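Local coordinates for protein putative phosphomethylpyrimidine kinase (Bacteroides thetaiotaomicron, PDB 3MBH) that probably phosphorylates pyridoxal and related B6 vitamers at the expense of ATP, as a ribokinase-clan kinase, and binds pyridoxal in its pocket, at residues V22-F36 / D225-Q237. Sequence-based numbering, arbitrary orientation.
Sequences VSLTVVIPILSSMGF and DTFTSVITGSLMQ. With PXL (3-hydroxy-5-(hydroxymethyl)-2-methylisonicotinaldehyde), chain G.
The Phe36 ring carries the selenium of Met236 (selenomethionine, in one of its two modelled conformers) over one face, 4.4 Å from SE to the ring centroid and 12° off the normal, a Met-aromatic contact; CG of Gln237 meets its edge near the ring plane. In that conformer the bend at chi3 (80°) brings CE back to the same ring. The Gln237 amide meets Met34 O edge-on, NE2 donating in its own plane to a lone pair (3.0 Å), while OE1 is engaged by Arg247. Met34, also selenomethionine, lays SE 3.9 Å from CA of Gly233, against bare backbone. Between these ends, Ile30 CG2 packs on Val230 CG2, and Leu31 CD2 rests 3.3 Å from Ser229 O. At the other end Ser23 N approaches the Asp225 carboxylate from above its plane (2.9 Å from OD2), and the same OD2 accepts the pyridoxal hydroxyl OP4 at 2.6 Å, consistent with this N-H holding a pocket residue in place. In this ribokinase-type fold the two helices run in the same general direction, inclined by 29°, axes 9.0 Å apart; strand 9-17 touches Phe36 and Met236, strand 80-83 Leu31 and Met236, and helix 241-257 Met34 and Thr226.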
loop_
_atom_site.group_PDB
_atom_site.type_symbol
_atom_site.label_atom_id
_atom_site.label_comp_id
_atom_site.label_asym_id
_atom_site.label_seq_id
_atom_site.Cartn_x
_atom_site.Cartn_y
_atom_site.Cartn_z
ATOM N N VAL A 22 22.873 -4.680 14.607
ATOM C CA VAL A 22 23.255 -3.573 15.449
ATOM C C VAL A 22 23.747 -2.459 14.539
ATOM O O VAL A 22 23.994 -2.665 13.353
ATOM C CB VAL A 22 24.386 -3.934 16.435
ATOM C CG1 VAL A 22 23.884 -4.969 17.491
ATOM C CG2 VAL A 22 25.683 -4.419 15.691
ATOM N N SER A 23 23.856 -1.284 15.103
ATOM C CA SER A 23 24.680 -0.211 14.544
ATOM C C SER A 23 24.352 0.088 13.050
ATOM O O SER A 23 23.170 0.200 12.686
ATOM C CB SER A 23 26.154 -0.479 14.822
ATOM O OG SER A 23 26.605 -1.718 14.278
ATOM N N LEU A 24 25.344 0.265 12.183
ATOM C CA LEU A 24 25.037 0.711 10.809
ATOM C C LEU A 24 24.079 -0.222 10.011
ATOM O O LEU A 24 23.280 0.254 9.176
ATOM C CB LEU A 24 26.328 0.957 9.973
ATOM C CG LEU A 24 27.119 2.190 10.431
ATOM C CD1 LEU A 24 28.500 2.197 9.662
ATOM C CD2 LEU A 24 26.348 3.482 10.257
ATOM N N THR A 25 24.143 -1.523 10.255
ATOM C CA THR A 25 23.322 -2.455 9.508
ATOM C C THR A 25 21.868 -2.385 9.983
ATOM O O THR A 25 21.011 -3.016 9.376
ATOM C CB THR A 25 23.838 -3.893 9.562
ATOM O OG1 THR A 25 23.975 -4.319 10.925
ATOM C CG2 THR A 25 25.160 -4.014 8.863
ATOM N N VAL A 26 21.590 -1.582 11.020
ATOM C CA VAL A 26 20.214 -1.288 11.441
ATOM C C VAL A 26 19.853 0.145 11.023
ATOM O O VAL A 26 18.768 0.396 10.498
ATOM C CB VAL A 26 20.151 -1.542 12.982
ATOM C CG1 VAL A 26 19.034 -0.826 13.644
ATOM C CG2 VAL A 26 20.084 -3.098 13.247
ATOM N N VAL A 27 20.753 1.092 11.286
ATOM C CA VAL A 27 20.528 2.510 11.041
ATOM C C VAL A 27 20.317 2.801 9.569
ATOM O O VAL A 27 19.439 3.567 9.212
ATOM C CB VAL A 27 21.738 3.355 11.562
ATOM C CG1 VAL A 27 21.568 4.829 11.204
ATOM C CG2 VAL A 27 21.910 3.175 13.085
ATOM N N ILE A 28 21.106 2.177 8.698
ATOM C CA ILE A 28 20.993 2.442 7.256
ATOM C C ILE A 28 19.613 1.989 6.680
ATOM O O ILE A 28 18.874 2.808 6.135
ATOM C CB ILE A 28 22.184 1.865 6.441
ATOM C CG1 ILE A 28 23.446 2.656 6.763
ATOM C CG2 ILE A 28 21.877 1.922 4.964
ATOM C CD1 ILE A 28 24.793 1.902 6.317
ATOM N N PRO A 29 19.227 0.731 6.868
ATOM C CA PRO A 29 17.916 0.311 6.318
ATOM C C PRO A 29 16.705 1.051 6.888
ATOM O O PRO A 29 15.763 1.393 6.144
ATOM C CB PRO A 29 17.829 -1.186 6.665
ATOM C CG PRO A 29 18.989 -1.518 7.420
ATOM C CD PRO A 29 19.939 -0.380 7.509
ATOM N N ILE A 30 16.709 1.303 8.196
ATOM C CA ILE A 30 15.564 1.976 8.819
ATOM C C ILE A 30 15.446 3.427 8.303
ATOM O O ILE A 30 14.407 3.827 7.776
ATOM C CB ILE A 30 15.672 1.964 10.316
ATOM C CG1 ILE A 30 15.478 0.512 10.807
ATOM C CG2 ILE A 30 14.630 3.000 10.941
ATOM C CD1 ILE A 30 15.584 0.333 12.364
ATOM N N LEU A 31 16.509 4.204 8.426
ATOM C CA LEU A 31 16.431 5.605 8.055
ATOM C C LEU A 31 16.249 5.751 6.532
ATOM O O LEU A 31 15.515 6.612 6.125
ATOM C CB LEU A 31 17.618 6.438 8.597
ATOM C CG LEU A 31 17.628 6.640 10.131
ATOM C CD1 LEU A 31 18.953 7.161 10.637
ATOM C CD2 LEU A 31 16.471 7.577 10.577
ATOM N N SER A 32 16.903 4.920 5.696
ATOM C CA SER A 32 16.657 4.973 4.256
ATOM C C SER A 32 15.168 4.719 3.962
ATOM O O SER A 32 14.571 5.417 3.150
ATOM C CB SER A 32 17.417 3.905 3.483
ATOM O OG SER A 32 18.791 3.924 3.775
ATOM N N SER A 33 14.594 3.701 4.600
ATOM C CA SER A 33 13.171 3.374 4.442
ATOM C C SER A 33 12.314 4.570 4.832
ATOM O O SER A 33 11.322 4.869 4.176
ATOM C CB SER A 33 12.799 2.139 5.272
ATOM O OG SER A 33 13.533 1.008 4.814
HETATM N N MSE A 34 12.754 5.310 5.840
HETATM C CA MSE A 34 12.003 6.444 6.319
HETATM C C MSE A 34 12.253 7.684 5.468
HETATM O O MSE A 34 11.657 8.724 5.734
HETATM C CB MSE A 34 12.297 6.720 7.770
HETATM C CG MSE A 34 11.798 5.538 8.680
HETATM SE SE MSE A 34 12.108 5.842 10.559
HETATM C CE MSE A 34 10.535 6.908 10.880
ATOM N N GLY A 35 13.095 7.575 4.445
ATOM C CA GLY A 35 13.234 8.652 3.483
ATOM C C GLY A 35 14.476 9.492 3.591
ATOM O O GLY A 35 14.570 10.509 2.923
ATOM N N PHE A 36 15.453 9.050 4.387
ATOM C CA PHE A 36 16.649 9.839 4.666
ATOM C C PHE A 36 17.841 9.143 4.089
ATOM O O PHE A 36 17.866 7.914 4.077
ATOM C CB PHE A 36 16.819 10.032 6.167
ATOM C CG PHE A 36 15.636 10.687 6.784
ATOM C CD1 PHE A 36 15.416 12.040 6.580
ATOM C CD2 PHE A 36 14.689 9.948 7.474
ATOM C CE1 PHE A 36 14.282 12.647 7.079
ATOM C CE2 PHE A 36 13.575 10.532 7.963
ATOM C CZ PHE A 36 13.364 11.886 7.783
ATOM N N ASP A 225 19.555 0.418 18.929
ATOM C CA ASP A 225 19.826 0.991 17.653
ATOM C C ASP A 225 18.558 1.070 16.806
ATOM O O ASP A 225 18.324 2.074 16.124
ATOM C CB ASP A 225 20.940 0.236 16.919
ATOM C CG ASP A 225 22.248 0.196 17.706
ATOM O OD1 ASP A 225 22.685 1.239 18.282
ATOM O OD2 ASP A 225 22.818 -0.920 17.760
ATOM N N THR A 226 17.712 0.057 16.873
ATOM C CA THR A 226 16.435 0.102 16.143
ATOM C C THR A 226 15.550 1.186 16.742
ATOM O O THR A 226 14.989 2.012 16.018
ATOM C CB THR A 226 15.692 -1.236 16.214
ATOM O OG1 THR A 226 16.443 -2.205 15.515
ATOM C CG2 THR A 226 14.287 -1.135 15.602
ATOM N N PHE A 227 15.453 1.200 18.062
ATOM C CA PHE A 227 14.686 2.219 18.763
ATOM C C PHE A 227 15.092 3.668 18.401
ATOM O O PHE A 227 14.261 4.503 18.068
ATOM C CB PHE A 227 14.800 2.028 20.287
ATOM C CG PHE A 227 14.042 3.061 21.079
ATOM C CD1 PHE A 227 12.713 2.886 21.364
ATOM C CD2 PHE A 227 14.667 4.229 21.516
ATOM C CE1 PHE A 227 12.000 3.871 22.065
ATOM C CE2 PHE A 227 13.960 5.225 22.224
ATOM C CZ PHE A 227 12.644 5.034 22.504
ATOM N N THR A 228 16.386 3.936 18.484
ATOM C CA THR A 228 16.913 5.282 18.274
ATOM C C THR A 228 16.822 5.681 16.818
ATOM O O THR A 228 16.507 6.849 16.534
ATOM C CB THR A 228 18.344 5.467 18.917
ATOM O OG1 THR A 228 18.253 5.084 20.301
ATOM C CG2 THR A 228 18.858 6.949 18.761
ATOM N N SER A 229 16.990 4.713 15.902
ATOM C CA SER A 229 16.846 4.968 14.461
ATOM C C SER A 229 15.382 5.395 14.138
ATOM O O SER A 229 15.155 6.398 13.418
ATOM C CB SER A 229 17.195 3.715 13.636
ATOM O OG SER A 229 18.584 3.453 13.622
ATOM N N VAL A 230 14.403 4.701 14.733
ATOM C CA VAL A 230 13.000 5.085 14.501
ATOM C C VAL A 230 12.685 6.427 15.150
ATOM O O VAL A 230 12.034 7.280 14.541
ATOM C CB VAL A 230 11.998 3.994 14.880
ATOM C CG1 VAL A 230 10.571 4.544 14.627
ATOM C CG2 VAL A 230 12.277 2.686 14.061
ATOM N N ILE A 231 13.204 6.653 16.355
ATOM C CA ILE A 231 13.024 7.959 17.006
ATOM C C ILE A 231 13.572 9.111 16.123
ATOM O O ILE A 231 12.890 10.117 15.907
ATOM C CB ILE A 231 13.623 8.021 18.432
ATOM C CG1 ILE A 231 12.854 7.068 19.352
ATOM C CG2 ILE A 231 13.611 9.496 18.992
ATOM C CD1 ILE A 231 11.458 7.511 19.850
ATOM N N THR A 232 14.766 8.938 15.586
ATOM C CA THR A 232 15.392 9.960 14.767
ATOM C C THR A 232 14.604 10.230 13.522
ATOM O O THR A 232 14.327 11.398 13.201
ATOM C CB THR A 232 16.791 9.494 14.367
ATOM O OG1 THR A 232 17.522 9.310 15.570
ATOM C CG2 THR A 232 17.512 10.516 13.493
ATOM N N GLY A 233 14.245 9.162 12.798
ATOM C CA GLY A 233 13.469 9.325 11.608
ATOM C C GLY A 233 12.105 9.982 11.892
ATOM O O GLY A 233 11.658 10.826 11.134
ATOM N N SER A 234 11.440 9.551 12.961
ATOM C CA SER A 234 10.104 10.070 13.281
ATOM C C SER A 234 10.174 11.562 13.626
ATOM O O SER A 234 9.333 12.360 13.156
ATOM C CB SER A 234 9.480 9.197 14.391
ATOM O OG SER A 234 8.437 9.820 15.103
ATOM N N LEU A 235 11.146 11.949 14.455
ATOM C CA LEU A 235 11.324 13.381 14.813
ATOM C C LEU A 235 11.667 14.185 13.540
ATOM O O LEU A 235 11.111 15.240 13.318
ATOM C CB LEU A 235 12.382 13.563 15.901
ATOM C CG LEU A 235 12.056 12.982 17.310
ATOM C CD1 LEU A 235 13.235 13.104 18.251
ATOM C CD2 LEU A 235 10.767 13.671 17.920
HETATM N N MSE A 236 12.549 13.652 12.694
HETATM C CA MSE A 236 12.867 14.338 11.436
HETATM C C MSE A 236 11.698 14.426 10.478
HETATM O O MSE A 236 11.641 15.347 9.685
HETATM C CB MSE A 236 14.044 13.686 10.748
HETATM C CG MSE A 236 15.323 13.868 11.530
HETATM SE SE MSE A 236 16.790 12.991 10.645
HETATM C CE MSE A 236 17.158 14.350 9.330
ATOM N N GLN A 237 10.737 13.505 10.574
ATOM C CA GLN A 237 9.506 13.641 9.797
ATOM C C GLN A 237 8.496 14.673 10.428
ATOM O O GLN A 237 7.421 14.895 9.901
ATOM C CB GLN A 237 8.823 12.288 9.580
ATOM C CG GLN A 237 9.576 11.371 8.667
ATOM C CD GLN A 237 8.937 10.020 8.576
ATOM O OE1 GLN A 237 8.004 9.739 9.323
ATOM N NE2 GLN A 237 9.427 9.167 7.657
HETATM O OP4 PXL G . 24.222 -0.432 19.946
HETATM C C5A PXL G . 24.475 -1.765 20.361
HETATM C C5 PXL G . 25.800 -2.230 19.746
HETATM C C6 PXL G . 26.438 -1.633 18.677
HETATM N N1 PXL G . 27.606 -2.077 18.214
HETATM C C2 PXL G . 28.286 -3.152 18.661
HETATM C C3 PXL G . 27.696 -3.886 19.789
HETATM C C4 PXL G . 26.424 -3.371 20.349
HETATM C C4A PXL G . 25.682 -4.015 21.430
HETATM O O4A PXL G . 26.061 -5.122 21.650
HETATM O O3 PXL G . 28.269 -4.945 20.384
HETATM C C2A PXL G . 29.573 -3.502 17.933
#